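Local structure of D-glycero-alpha-D-manno-heptose 7-phosphate kinase (Campylobacter jejuni subsp. jejuni, 4N3O) at residues Ser292-Gly297 with Phe303-Val308; Ile241-Ala246 with Ala256-Lys261; Trp193-Leu198 with Phe330-Glu335; Thr121-Val126 with Lys145-Ile150. The protein catalyses ATP-dependent phosphorylation of D-glycero-alpha-D-manno-heptose 7-phosphate at C-1, a step toward the GDP-heptose used in capsule polysaccharide synthesis. One frame throughout, in Å; residues are numbered along the deposited sequence.

Interaction 1 (Ser292-Gly297 with Phe303-Val308); sequences SGKTSG and FMFFFV
A beta hairpin brings strand 292-296 antiparallel to strand 303-308, K294 facing F305 and T295 facing M304, at one side of the four-stranded sheet in the C-terminal part of this GHMP kinase. K294 and F305 form a hydrogen-bonded pair: K294 N gives its hydrogen to F305 O at 3.0 Å, and F305 N returns one to K294 O at 2.9 Å. Farther along, S296 N reaches F303 O at 3.2 Å. On the other side of the K294-F305 pair, G293 lies against F306 as a non-hydrogen-bonded pair, its CA 3.0 Å from F305 O in a CA-H...O contact. CD1 of F306 comes obliquely to within 3.9 Å of G293 CA, while S292 O lies at the ring's edge, in its plane.

T295 and M304, a selenomethionine, run side by side on the F306 face, the methyl CG2 of T295 lying 3.3 Å from CE of M304. With chi1 at 59°, T295 turns that methyl to its neighbour while OG1 bonds to E271. On the other face, K294 CG comes to 4.0 Å from F305 CB, and its amine continues to the carbonyl of G16. Alternate backbone groups are thus paired across the hairpin, strand 303-308 bonding on its other edge to strand 202-206, while T295 and K294 divide their roles: methyl and methylene pack locally, and hydroxyl and ammonium find partners elsewhere in the fold.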
loop_
_atom_site.group_PDB
_atom_site.type_symbol
_atom_site.label_atom_id
_atom_site.label_comp_id
_atom_site.label_asym_id
_atom_site.label_seq_id
_atom_site.Cartn_x
_atom_site.Cartn_y
_atom_site.Cartn_z
ATOM N N SER A 292 11.356 0.927 -19.737
ATOM C CA SER A 292 12.353 0.063 -19.120
ATOM C C SER A 292 11.650 -0.927 -18.196
ATOM O O SER A 292 10.652 -0.589 -17.565
ATOM C CB SER A 292 13.366 0.903 -18.318
ATOM O OG SER A 292 14.355 0.098 -17.715
ATOM N N GLY A 293 12.176 -2.144 -18.123
ATOM C CA GLY A 293 11.611 -3.166 -17.261
ATOM C C GLY A 293 12.547 -4.346 -17.067
ATOM O O GLY A 293 13.461 -4.548 -17.864
ATOM N N LYS A 294 12.310 -5.113 -16.005
ATOM C CA LYS A 294 13.097 -6.306 -15.686
ATOM C C LYS A 294 12.173 -7.428 -15.255
ATOM O O LYS A 294 11.051 -7.176 -14.794
ATOM C CB LYS A 294 14.063 -6.045 -14.536
ATOM C CG LYS A 294 13.352 -5.586 -13.272
ATOM C CD LYS A 294 14.114 -5.917 -11.999
ATOM C CE LYS A 294 15.475 -5.264 -11.932
ATOM N NZ LYS A 294 16.043 -5.456 -10.571
ATOM N N THR A 295 12.654 -8.658 -15.403
ATOM C CA THR A 295 11.926 -9.854 -14.993
ATOM C C THR A 295 12.700 -10.439 -13.840
ATOM O O THR A 295 13.902 -10.655 -13.961
ATOM C CB THR A 295 11.866 -10.921 -16.106
ATOM O OG1 THR A 295 13.195 -11.309 -16.477
ATOM C CG2 THR A 295 11.155 -10.397 -17.332
ATOM N N SER A 296 12.037 -10.693 -12.722
ATOM C CA SER A 296 12.719 -11.257 -11.566
ATOM C C SER A 296 12.066 -12.559 -11.096
ATOM O O SER A 296 10.857 -12.773 -11.286
ATOM C CB SER A 296 12.778 -10.223 -10.440
ATOM O OG SER A 296 13.376 -10.751 -9.266
ATOM N N GLY A 297 12.890 -13.429 -10.504
ATOM C CA GLY A 297 12.452 -14.732 -9.995
ATOM C C GLY A 297 11.631 -15.517 -11.003
ATOM O O GLY A 297 10.789 -16.329 -10.615
ATOM N N PHE A 303 7.458 -12.155 -12.175
ATOM C CA PHE A 303 6.903 -10.825 -12.309
ATOM C C PHE A 303 7.805 -9.945 -13.134
ATOM O O PHE A 303 8.975 -10.265 -13.362
ATOM C CB PHE A 303 6.687 -10.175 -10.951
ATOM C CG PHE A 303 7.949 -9.876 -10.216
ATOM C CD1 PHE A 303 8.558 -10.846 -9.425
ATOM C CD2 PHE A 303 8.526 -8.614 -10.288
ATOM C CE1 PHE A 303 9.716 -10.563 -8.730
ATOM C CE2 PHE A 303 9.694 -8.326 -9.589
ATOM C CZ PHE A 303 10.283 -9.303 -8.807
HETATM N N MSE A 304 7.231 -8.849 -13.613
HETATM C CA MSE A 304 7.987 -7.880 -14.369
HETATM C C MSE A 304 7.775 -6.619 -13.618
HETATM O O MSE A 304 6.732 -6.421 -13.024
HETATM C CB MSE A 304 7.531 -7.784 -15.816
HETATM C CG MSE A 304 8.251 -8.849 -16.631
HETATM SE SE MSE A 304 7.656 -8.853 -18.502
HETATM C CE MSE A 304 9.397 -8.310 -19.235
ATOM N N PHE A 305 8.779 -5.764 -13.635
ATOM C CA PHE A 305 8.745 -4.503 -12.946
ATOM C C PHE A 305 9.105 -3.482 -14.000
ATOM O O PHE A 305 10.127 -3.616 -14.660
ATOM C CB PHE A 305 9.761 -4.577 -11.811
ATOM C CG PHE A 305 9.968 -3.310 -11.091
ATOM C CD1 PHE A 305 8.910 -2.674 -10.464
ATOM C CD2 PHE A 305 11.236 -2.795 -10.943
ATOM C CE1 PHE A 305 9.107 -1.502 -9.757
ATOM C CE2 PHE A 305 11.444 -1.620 -10.236
ATOM C CZ PHE A 305 10.379 -0.973 -9.645
ATOM N N PHE A 306 8.239 -2.497 -14.210
ATOM C CA PHE A 306 8.486 -1.485 -15.251
ATOM C C PHE A 306 8.625 -0.063 -14.741
ATOM O O PHE A 306 8.127 0.294 -13.675
ATOM C CB PHE A 306 7.329 -1.439 -16.264
ATOM C CG PHE A 306 7.037 -2.740 -16.947
ATOM C CD1 PHE A 306 7.828 -3.185 -17.981
ATOM C CD2 PHE A 306 5.919 -3.479 -16.604
ATOM C CE1 PHE A 306 7.544 -4.364 -18.636
ATOM C CE2 PHE A 306 5.626 -4.668 -17.258
ATOM C CZ PHE A 306 6.442 -5.111 -18.276
ATOM N N PHE A 307 9.327 0.725 -15.539
ATOM C CA PHE A 307 9.474 2.165 -15.358
ATOM C C PHE A 307 8.651 2.777 -16.485
ATOM O O PHE A 307 8.813 2.418 -17.650
ATOM C CB PHE A 307 10.917 2.619 -15.449
ATOM C CG PHE A 307 11.587 2.740 -14.134
ATOM C CD1 PHE A 307 11.791 1.629 -13.342
ATOM C CD2 PHE A 307 12.042 3.976 -13.691
ATOM C CE1 PHE A 307 12.417 1.742 -12.113
ATOM C CE2 PHE A 307 12.669 4.099 -12.472
ATOM C CZ PHE A 307 12.856 2.978 -11.679
ATOM N N VAL A 308 7.755 3.680 -16.118
ATOM C CA VAL A 308 6.854 4.307 -17.068
ATOM C C VAL A 308 6.656 5.779 -16.763
ATOM O O VAL A 308 6.821 6.237 -15.638
ATOM C CB VAL A 308 5.462 3.648 -17.002
ATOM C CG1 VAL A 308 4.807 3.901 -15.650
ATOM C CG2 VAL A 308 4.565 4.152 -18.121
#

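Interaction 2 (Ile241-Ala246 with Ala256-Lys261); sequences IKMKEA and AQILGK
I258 points between K242 and M243 and uses a different branch against each. The CD1 methyl of I258 runs into the aliphatic stem of K242, 3.3 Å from CG and 3.4 Å from CD, the two chains crossing obliquely. The CG2 methyl of I258 goes the other way and meets the terminal methyl of M243, a selenomethionine, whose CE lies 3.4 Å from it; here the two side chains slide past one another in opposite directions. The split follows from the first torsion of I258: at -55° CG2 stands anti to the backbone N, while CG1 swings beside that N and carries CD1 to the lysine.

M243 leaves its own helix to one side of the contact. Its extended chi1 and chi2 carry SE of M243 to 3.8 Å from CD2 of L259, whose side chain it meets at about a right angle, and the bend at chi3 (-68°) turns CE to I258. The end of M243 thus touches two successive residues of the opposite helix. The helices, 236-248 and 252-262, follow each other in the chain as a helical hairpin; the segment axes pass 10.1 Å apart, with their directions 148° apart. Behind M243 lie Y34, L36 and A18 of the large sheet, and A18 also touches L259.

No hydrogen bond or charge pair joins the two segments. Cohesion comes from dispersion and burial of apolar side chains, with the K242 stem lying at the exposed margin and M243, I258 and L259 in the interior.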
loop_
_atom_site.group_PDB
_atom_site.type_symbol
_atom_site.label_atom_id
_atom_site.label_comp_id
_atom_site.label_asym_id
_atom_site.label_seq_id
_atom_site.Cartn_x
_atom_site.Cartn_y
_atom_site.Cartn_z
ATOM N N ILE A 241 28.552 3.946 -6.185
ATOM C CA ILE A 241 28.743 5.272 -5.578
ATOM C C ILE A 241 27.926 6.347 -6.315
ATOM O O ILE A 241 27.476 7.321 -5.713
ATOM C CB ILE A 241 30.230 5.676 -5.480
ATOM C CG1 ILE A 241 30.916 5.605 -6.856
ATOM C CG2 ILE A 241 30.951 4.793 -4.467
ATOM C CD1 ILE A 241 32.429 5.736 -6.806
ATOM N N LYS A 242 27.701 6.141 -7.604
ATOM C CA LYS A 242 26.950 7.099 -8.384
ATOM C C LYS A 242 25.482 7.038 -7.979
ATOM O O LYS A 242 24.823 8.070 -7.905
ATOM C CB LYS A 242 27.127 6.832 -9.876
ATOM C CG LYS A 242 26.702 7.992 -10.762
ATOM C CD LYS A 242 26.882 7.692 -12.249
ATOM C CE LYS A 242 28.342 7.446 -12.613
ATOM N NZ LYS A 242 28.534 7.271 -14.080
HETATM N N MSE A 243 24.989 5.828 -7.698
HETATM C CA MSE A 243 23.604 5.629 -7.273
HETATM C C MSE A 243 23.388 6.114 -5.856
HETATM O O MSE A 243 22.323 6.595 -5.547
HETATM C CB MSE A 243 23.172 4.175 -7.388
HETATM C CG MSE A 243 21.649 4.019 -7.482
HETATM SE SE MSE A 243 21.273 2.107 -7.839
HETATM C CE MSE A 243 21.995 1.950 -9.665
ATOM N N LYS A 244 24.373 5.985 -4.976
ATOM C CA LYS A 244 24.213 6.523 -3.621
ATOM C C LYS A 244 24.102 8.037 -3.694
ATOM O O LYS A 244 23.215 8.634 -3.098
ATOM C CB LYS A 244 25.407 6.226 -2.713
ATOM C CG LYS A 244 25.637 4.789 -2.319
ATOM C CD LYS A 244 26.674 4.748 -1.197
ATOM C CE LYS A 244 27.321 3.380 -1.028
ATOM N NZ LYS A 244 28.184 3.022 -2.198
ATOM N N GLU A 245 25.029 8.646 -4.428
ATOM C CA GLU A 245 25.077 10.089 -4.556
ATOM C C GLU A 245 23.758 10.604 -5.120
ATOM O O GLU A 245 23.212 11.570 -4.606
ATOM C CB GLU A 245 26.257 10.501 -5.434
ATOM C CG GLU A 245 26.654 11.964 -5.305
ATOM C CD GLU A 245 27.863 12.332 -6.171
ATOM O OE1 GLU A 245 28.032 11.746 -7.268
ATOM O OE2 GLU A 245 28.634 13.229 -5.763
ATOM N N ALA A 246 23.228 9.935 -6.146
ATOM C CA ALA A 246 21.958 10.347 -6.760
ATOM C C ALA A 246 20.794 10.238 -5.753
ATOM O O ALA A 246 19.877 11.062 -5.749
ATOM C CB ALA A 246 21.670 9.521 -8.009
ATOM N N ALA A 256 17.080 7.730 -12.494
ATOM C CA ALA A 256 16.355 7.018 -13.542
ATOM C C ALA A 256 17.344 6.486 -14.553
ATOM O O ALA A 256 17.259 5.346 -14.988
ATOM C CB ALA A 256 15.366 7.955 -14.227
ATOM N N GLN A 257 18.294 7.340 -14.901
ATOM C CA GLN A 257 19.334 7.030 -15.871
ATOM C C GLN A 257 20.186 5.827 -15.453
ATOM O O GLN A 257 20.395 4.911 -16.248
ATOM C CB GLN A 257 20.200 8.285 -16.046
ATOM C CG GLN A 257 21.264 8.239 -17.121
ATOM C CD GLN A 257 21.951 9.595 -17.294
ATOM O OE1 GLN A 257 21.963 10.427 -16.379
ATOM N NE2 GLN A 257 22.524 9.822 -18.474
ATOM N N ILE A 258 20.644 5.814 -14.202
ATOM C CA ILE A 258 21.508 4.728 -13.711
ATOM C C ILE A 258 20.743 3.433 -13.454
ATOM O O ILE A 258 21.276 2.337 -13.629
ATOM C CB ILE A 258 22.261 5.142 -12.443
ATOM C CG1 ILE A 258 23.042 6.424 -12.705
ATOM C CG2 ILE A 258 23.245 4.052 -12.020
ATOM C CD1 ILE A 258 23.617 7.029 -11.449
ATOM N N LEU A 259 19.502 3.547 -13.019
ATOM C CA LEU A 259 18.704 2.357 -12.848
ATOM C C LEU A 259 18.521 1.796 -14.248
ATOM O O LEU A 259 18.782 0.625 -14.490
ATOM C CB LEU A 259 17.365 2.671 -12.171
ATOM C CG LEU A 259 17.469 3.077 -10.691
ATOM C CD1 LEU A 259 16.137 3.552 -10.116
ATOM C CD2 LEU A 259 18.016 1.923 -9.868
ATOM N N GLY A 260 18.126 2.665 -15.179
ATOM C CA GLY A 260 17.932 2.275 -16.575
ATOM C C GLY A 260 19.093 1.445 -17.086
ATOM O O GLY A 260 18.896 0.402 -17.700
ATOM N N LYS A 261 20.310 1.898 -16.804
ATOM C CA LYS A 261 21.503 1.194 -17.253
ATOM C C LYS A 261 21.619 -0.232 -16.704
ATOM O O LYS A 261 21.644 -1.184 -17.478
ATOM C CB LYS A 261 22.768 1.992 -16.908
ATOM C CG LYS A 261 24.063 1.312 -17.331
ATOM C CD LYS A 261 24.119 1.085 -18.838
ATOM C CE LYS A 261 25.299 0.212 -19.237
ATOM N NZ LYS A 261 25.196 -1.166 -18.674
#

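Interaction 3 (Trp193-Leu198 with Phe330-Glu335); sequences WIASEL and FSFTKE
The CD2-CE2 side of the F332 ring meets helix 193-198, and the close packing gathers there. The carbonyl oxygen of A195 lies in the ring plane, 3.6 Å from CD2 of F332, where the weakly positive ring hydrogens would probably favour it. One turn later the CB of L198 comes obliquely to CE2 of F332 at 3.5 Å. A chi1 of -66°, with CG anti to the carbonyl carbon, directs the ring from the loop toward the helix. One face of the F332 ring is covered by F330, whose CE2 stands 3.8 Å above the plane toward the rim, and F172 joins edge-to-face.

The contact fastens helix 192-200 to the loop that runs between strand 326-327 and the C-terminal strand 338-341, over the end of strand 31-40, where A38 and I40 also touch F332. E199, from the same helix, accepts the hydrogen of F332 N.

The A195 side is looser: CB of A195 comes only to 4.2 Å from CD2 of F332, and A195 is partly exposed. K334 and E335 carry the loop outward as exposed residues, while on the helix E197 makes a salt bridge to R8 and a hydrogen bond to W340, both of the second subunit.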
loop_
_atom_site.group_PDB
_atom_site.type_symbol
_atom_site.label_atom_id
_atom_site.label_comp_id
_atom_site.label_asym_id
_atom_site.label_seq_id
_atom_site.Cartn_x
_atom_site.Cartn_y
_atom_site.Cartn_z
ATOM N N TRP A 193 9.394 12.059 -0.928
ATOM C CA TRP A 193 8.951 12.297 -2.287
ATOM C C TRP A 193 9.729 11.472 -3.279
ATOM O O TRP A 193 9.229 11.198 -4.372
ATOM C CB TRP A 193 8.980 13.780 -2.649
ATOM C CG TRP A 193 10.329 14.396 -2.787
ATOM C CD1 TRP A 193 11.039 15.057 -1.824
ATOM C CD2 TRP A 193 11.114 14.438 -3.972
ATOM N NE1 TRP A 193 12.239 15.498 -2.346
ATOM C CE2 TRP A 193 12.299 15.136 -3.667
ATOM C CE3 TRP A 193 10.935 13.950 -5.263
ATOM C CZ2 TRP A 193 13.305 15.360 -4.620
ATOM C CZ3 TRP A 193 11.940 14.149 -6.207
ATOM C CH2 TRP A 193 13.108 14.854 -5.885
ATOM N N ILE A 194 10.953 11.065 -2.919
ATOM C CA ILE A 194 11.726 10.219 -3.824
ATOM C C ILE A 194 10.946 8.935 -4.026
ATOM O O ILE A 194 10.704 8.532 -5.155
ATOM C CB ILE A 194 13.126 9.887 -3.274
ATOM C CG1 ILE A 194 14.023 11.115 -3.319
ATOM C CG2 ILE A 194 13.798 8.791 -4.116
ATOM C CD1 ILE A 194 14.461 11.492 -4.729
ATOM N N ALA A 195 10.514 8.333 -2.914
ATOM C CA ALA A 195 9.743 7.098 -2.932
ATOM C C ALA A 195 8.453 7.269 -3.696
ATOM O O ALA A 195 8.083 6.415 -4.500
ATOM C CB ALA A 195 9.425 6.663 -1.511
ATOM N N SER A 196 7.765 8.389 -3.439
ATOM C CA SER A 196 6.508 8.678 -4.107
ATOM C C SER A 196 6.692 8.801 -5.590
ATOM O O SER A 196 5.837 8.355 -6.363
ATOM C CB SER A 196 5.901 9.972 -3.574
ATOM O OG SER A 196 5.588 9.840 -2.204
ATOM N N GLU A 197 7.813 9.399 -5.993
ATOM C CA GLU A 197 8.102 9.606 -7.409
ATOM C C GLU A 197 8.425 8.259 -8.035
ATOM O O GLU A 197 7.974 7.958 -9.143
ATOM C CB GLU A 197 9.254 10.591 -7.605
ATOM C CG GLU A 197 9.599 10.832 -9.065
ATOM C CD GLU A 197 8.482 11.523 -9.834
ATOM O OE1 GLU A 197 7.599 12.143 -9.201
ATOM O OE2 GLU A 197 8.495 11.473 -11.076
ATOM N N LEU A 198 9.213 7.443 -7.334
ATOM C CA LEU A 198 9.497 6.093 -7.845
ATOM C C LEU A 198 8.203 5.293 -8.038
ATOM O O LEU A 198 8.044 4.629 -9.069
ATOM C CB LEU A 198 10.440 5.337 -6.935
ATOM C CG LEU A 198 11.915 5.520 -7.207
ATOM C CD1 LEU A 198 12.698 4.864 -6.078
ATOM C CD2 LEU A 198 12.271 4.889 -8.560
ATOM N N PHE A 330 1.356 -1.041 -5.152
ATOM C CA PHE A 330 2.143 -1.114 -3.952
ATOM C C PHE A 330 2.755 0.235 -3.649
ATOM O O PHE A 330 2.807 1.086 -4.504
ATOM C CB PHE A 330 3.290 -2.120 -4.149
ATOM C CG PHE A 330 4.355 -1.632 -5.066
ATOM C CD1 PHE A 330 4.232 -1.784 -6.425
ATOM C CD2 PHE A 330 5.496 -1.004 -4.558
ATOM C CE1 PHE A 330 5.226 -1.332 -7.283
ATOM C CE2 PHE A 330 6.488 -0.530 -5.408
ATOM C CZ PHE A 330 6.353 -0.699 -6.776
ATOM N N SER A 331 3.258 0.389 -2.429
ATOM C CA SER A 331 4.007 1.573 -2.016
ATOM C C SER A 331 5.320 1.046 -1.457
ATOM O O SER A 331 5.408 -0.126 -1.091
ATOM C CB SER A 331 3.332 2.258 -0.836
ATOM O OG SER A 331 1.953 2.338 -1.012
ATOM N N PHE A 332 6.326 1.902 -1.363
ATOM C CA PHE A 332 7.547 1.531 -0.662
ATOM C C PHE A 332 7.260 1.826 0.799
ATOM O O PHE A 332 6.660 2.838 1.093
ATOM C CB PHE A 332 8.740 2.343 -1.142
ATOM C CG PHE A 332 9.104 2.056 -2.553
ATOM C CD1 PHE A 332 9.618 0.806 -2.909
ATOM C CD2 PHE A 332 8.947 3.008 -3.538
ATOM C CE1 PHE A 332 9.952 0.512 -4.216
ATOM C CE2 PHE A 332 9.292 2.719 -4.850
ATOM C CZ PHE A 332 9.790 1.461 -5.189
ATOM N N THR A 333 7.626 0.936 1.712
ATOM C CA THR A 333 7.385 1.188 3.140
ATOM C C THR A 333 8.650 1.592 3.852
ATOM O O THR A 333 9.752 1.253 3.416
ATOM C CB THR A 333 6.870 -0.045 3.884
ATOM O OG1 THR A 333 7.862 -1.085 3.831
ATOM C CG2 THR A 333 5.562 -0.515 3.295
ATOM N N LYS A 334 8.459 2.276 4.978
ATOM C CA LYS A 334 9.530 2.801 5.821
ATOM C C LYS A 334 9.982 1.796 6.854
ATOM O O LYS A 334 11.146 1.760 7.220
ATOM C CB LYS A 334 9.007 4.027 6.597
ATOM C CG LYS A 334 8.559 5.196 5.730
ATOM C CD LYS A 334 9.674 6.179 5.436
ATOM C CE LYS A 334 9.979 7.021 6.664
ATOM N NZ LYS A 334 11.013 8.051 6.390
ATOM N N GLU A 335 9.038 1.012 7.354
ATOM C CA GLU A 335 9.320 0.038 8.389
ATOM C C GLU A 335 9.597 -1.358 7.894
ATOM O O GLU A 335 9.182 -1.759 6.810
ATOM C CB GLU A 335 8.121 -0.077 9.361
ATOM C CG GLU A 335 8.137 0.847 10.569
ATOM C CD GLU A 335 7.056 0.481 11.595
ATOM O OE1 GLU A 335 5.850 0.524 11.251
ATOM O OE2 GLU A 335 7.410 0.168 12.757
#

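Interaction 4 (Thr121-Val126 with Lys145-Ile150); sequences TLVVGV and KLAYEI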
loop_
_atom_site.group_PDB
_atom_site.type_symbol
_atom_site.label_atom_id
_atom_site.label_comp_id
_atom_site.label_asym_id
_atom_site.label_seq_id
_atom_site.Cartn_x
_atom_site.Cartn_y
_atom_site.Cartn_z
ATOM N N THR A 121 11.394 -13.317 4.503
ATOM C CA THR A 121 10.313 -12.542 5.060
ATOM C C THR A 121 9.438 -13.394 6.009
ATOM O O THR A 121 8.997 -12.920 7.054
ATOM C CB THR A 121 9.436 -11.949 3.919
ATOM O OG1 THR A 121 10.205 -11.025 3.140
ATOM C CG2 THR A 121 8.229 -11.220 4.469
ATOM N N LEU A 122 9.190 -14.645 5.644
ATOM C CA LEU A 122 8.371 -15.535 6.483
ATOM C C LEU A 122 9.084 -15.892 7.791
ATOM O O LEU A 122 8.503 -15.788 8.887
ATOM C CB LEU A 122 8.021 -16.811 5.711
ATOM C CG LEU A 122 7.255 -17.909 6.451
ATOM C CD1 LEU A 122 5.944 -17.394 7.005
ATOM C CD2 LEU A 122 7.006 -19.080 5.514
ATOM N N VAL A 123 10.348 -16.295 7.676
ATOM C CA VAL A 123 11.135 -16.692 8.854
ATOM C C VAL A 123 11.236 -15.532 9.852
ATOM O O VAL A 123 11.091 -15.718 11.064
ATOM C CB VAL A 123 12.545 -17.191 8.465
ATOM C CG1 VAL A 123 13.379 -17.474 9.718
ATOM C CG2 VAL A 123 12.468 -18.433 7.567
ATOM N N VAL A 124 11.482 -14.333 9.337
ATOM C CA VAL A 124 11.564 -13.131 10.183
ATOM C C VAL A 124 10.241 -12.847 10.906
ATOM O O VAL A 124 10.229 -12.590 12.095
ATOM C CB VAL A 124 12.033 -11.911 9.364
ATOM C CG1 VAL A 124 11.783 -10.610 10.105
ATOM C CG2 VAL A 124 13.512 -12.063 9.032
ATOM N N GLY A 125 9.125 -12.917 10.200
ATOM C CA GLY A 125 7.846 -12.661 10.843
ATOM C C GLY A 125 7.536 -13.624 11.977
ATOM O O GLY A 125 7.019 -13.227 13.009
ATOM N N VAL A 126 7.874 -14.894 11.791
ATOM C CA VAL A 126 7.604 -15.917 12.799
ATOM C C VAL A 126 8.524 -15.754 14.024
ATOM O O VAL A 126 8.061 -15.734 15.185
ATOM C CB VAL A 126 7.756 -17.295 12.166
ATOM C CG1 VAL A 126 7.600 -18.383 13.200
ATOM C CG2 VAL A 126 6.736 -17.451 11.040
ATOM N N LYS A 145 19.924 -12.079 11.957
ATOM C CA LYS A 145 20.954 -13.123 11.986
ATOM C C LYS A 145 20.315 -14.476 12.188
ATOM O O LYS A 145 20.525 -15.411 11.409
ATOM C CB LYS A 145 22.023 -12.927 13.078
ATOM C CG LYS A 145 23.170 -12.010 12.682
ATOM C CD LYS A 145 24.517 -12.436 13.289
ATOM C CE LYS A 145 24.663 -12.242 14.799
ATOM N NZ LYS A 145 23.835 -13.151 15.636
ATOM N N LEU A 146 19.522 -14.576 13.239
ATOM C CA LEU A 146 18.867 -15.818 13.548
ATOM C C LEU A 146 18.140 -16.312 12.286
ATOM O O LEU A 146 18.313 -17.449 11.872
ATOM C CB LEU A 146 17.951 -15.624 14.746
ATOM C CG LEU A 146 17.453 -16.869 15.449
ATOM C CD1 LEU A 146 18.624 -17.718 15.932
ATOM C CD2 LEU A 146 16.573 -16.459 16.619
ATOM N N ALA A 147 17.378 -15.436 11.643
ATOM C CA ALA A 147 16.670 -15.803 10.410
ATOM C C ALA A 147 17.618 -16.353 9.319
ATOM O O ALA A 147 17.306 -17.333 8.627
ATOM C CB ALA A 147 15.918 -14.603 9.870
ATOM N N TYR A 148 18.769 -15.713 9.163
ATOM C CA TYR A 148 19.738 -16.124 8.158
ATOM C C TYR A 148 20.342 -17.491 8.468
ATOM O O TYR A 148 20.495 -18.318 7.572
ATOM C CB TYR A 148 20.838 -15.063 8.030
ATOM C CG TYR A 148 21.980 -15.452 7.125
ATOM C CD1 TYR A 148 21.821 -15.465 5.740
ATOM C CD2 TYR A 148 23.221 -15.782 7.651
ATOM C CE1 TYR A 148 22.869 -15.813 4.901
ATOM C CE2 TYR A 148 24.278 -16.137 6.822
ATOM C CZ TYR A 148 24.100 -16.152 5.448
ATOM O OH TYR A 148 25.146 -16.505 4.617
ATOM N N GLU A 149 20.670 -17.729 9.738
ATOM C CA GLU A 149 21.283 -18.990 10.163
ATOM C C GLU A 149 20.353 -20.152 9.902
ATOM O O GLU A 149 20.753 -21.205 9.372
ATOM C CB GLU A 149 21.638 -18.931 11.646
ATOM C CG GLU A 149 22.672 -17.850 11.964
ATOM C CD GLU A 149 23.100 -17.819 13.426
ATOM O OE1 GLU A 149 22.510 -18.574 14.237
ATOM O OE2 GLU A 149 24.033 -17.041 13.765
ATOM N N ILE A 150 19.100 -19.955 10.275
ATOM C CA ILE A 150 18.085 -20.973 10.100
ATOM C C ILE A 150 17.882 -21.235 8.617
ATOM O O ILE A 150 17.778 -22.389 8.199
ATOM C CB ILE A 150 16.760 -20.554 10.796
ATOM C CG1 ILE A 150 16.942 -20.605 12.323
ATOM C CG2 ILE A 150 15.609 -21.463 10.396
ATOM C CD1 ILE A 150 15.790 -20.008 13.104
#
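Helices 121-126 and 145-150 come so near that CA of V124 and CA of A147 are 5.8 Å apart. That approach is consistent with the small side chain of A147. CB of A147 enters the angle between two valine methyls on successive residues: CG2 of V124 stands 3.6 Å away on one side and CG1 of V123 3.8 Å away on the other. CG1 of V123 also rests against the backbone, 3.8 Å from CA of A147.

V123 presents the methyl anti to its own backbone N (chi1 175°), whereas V124 presents the one that lies beside the N. All three residues are buried, and the packing is wholly apolar, carbon on carbon. Helix 162-169 covers part of the same junction, with T168 on V124 and Q164 on A147.

Helix 118-134 begins at the end of the glycine-rich stretch G113-S119, which by similarity binds ATP as in other GHMP kinases, and helix 140-153 carries E151. By similarity S119 and E151 bind magnesium, and their side chains lie about 6 and 5 Å from that of V123. The valine-alanine packing therefore joins the two helices that bring the probable metal ligands together beside the probable nucleotide site.

How the interactions relate
Interactions 1, 2 and 3 form one continuous packing region, joined through F307: its CZ lies 3.7 Å from L259 CD1 of interaction 2 and 3.7 Å from L198 CD2 of interaction 3, while F305 CE1 lies 4.1 Å from F330 CZ. The centres of these three are about 17 Å from one another. Interaction 4 stands on the opposite side of the chain's centre, about 27 Å from interaction 1, centre to centre. The probable active site relates to both groups: the F303 side chain is about 4 Å from that of L116 in the probable ATP loop, and the S296 side chain about 6 Å from that of R14, the likely transition-state stabiliser, while interaction 4 flanks the probable magnesium ligands.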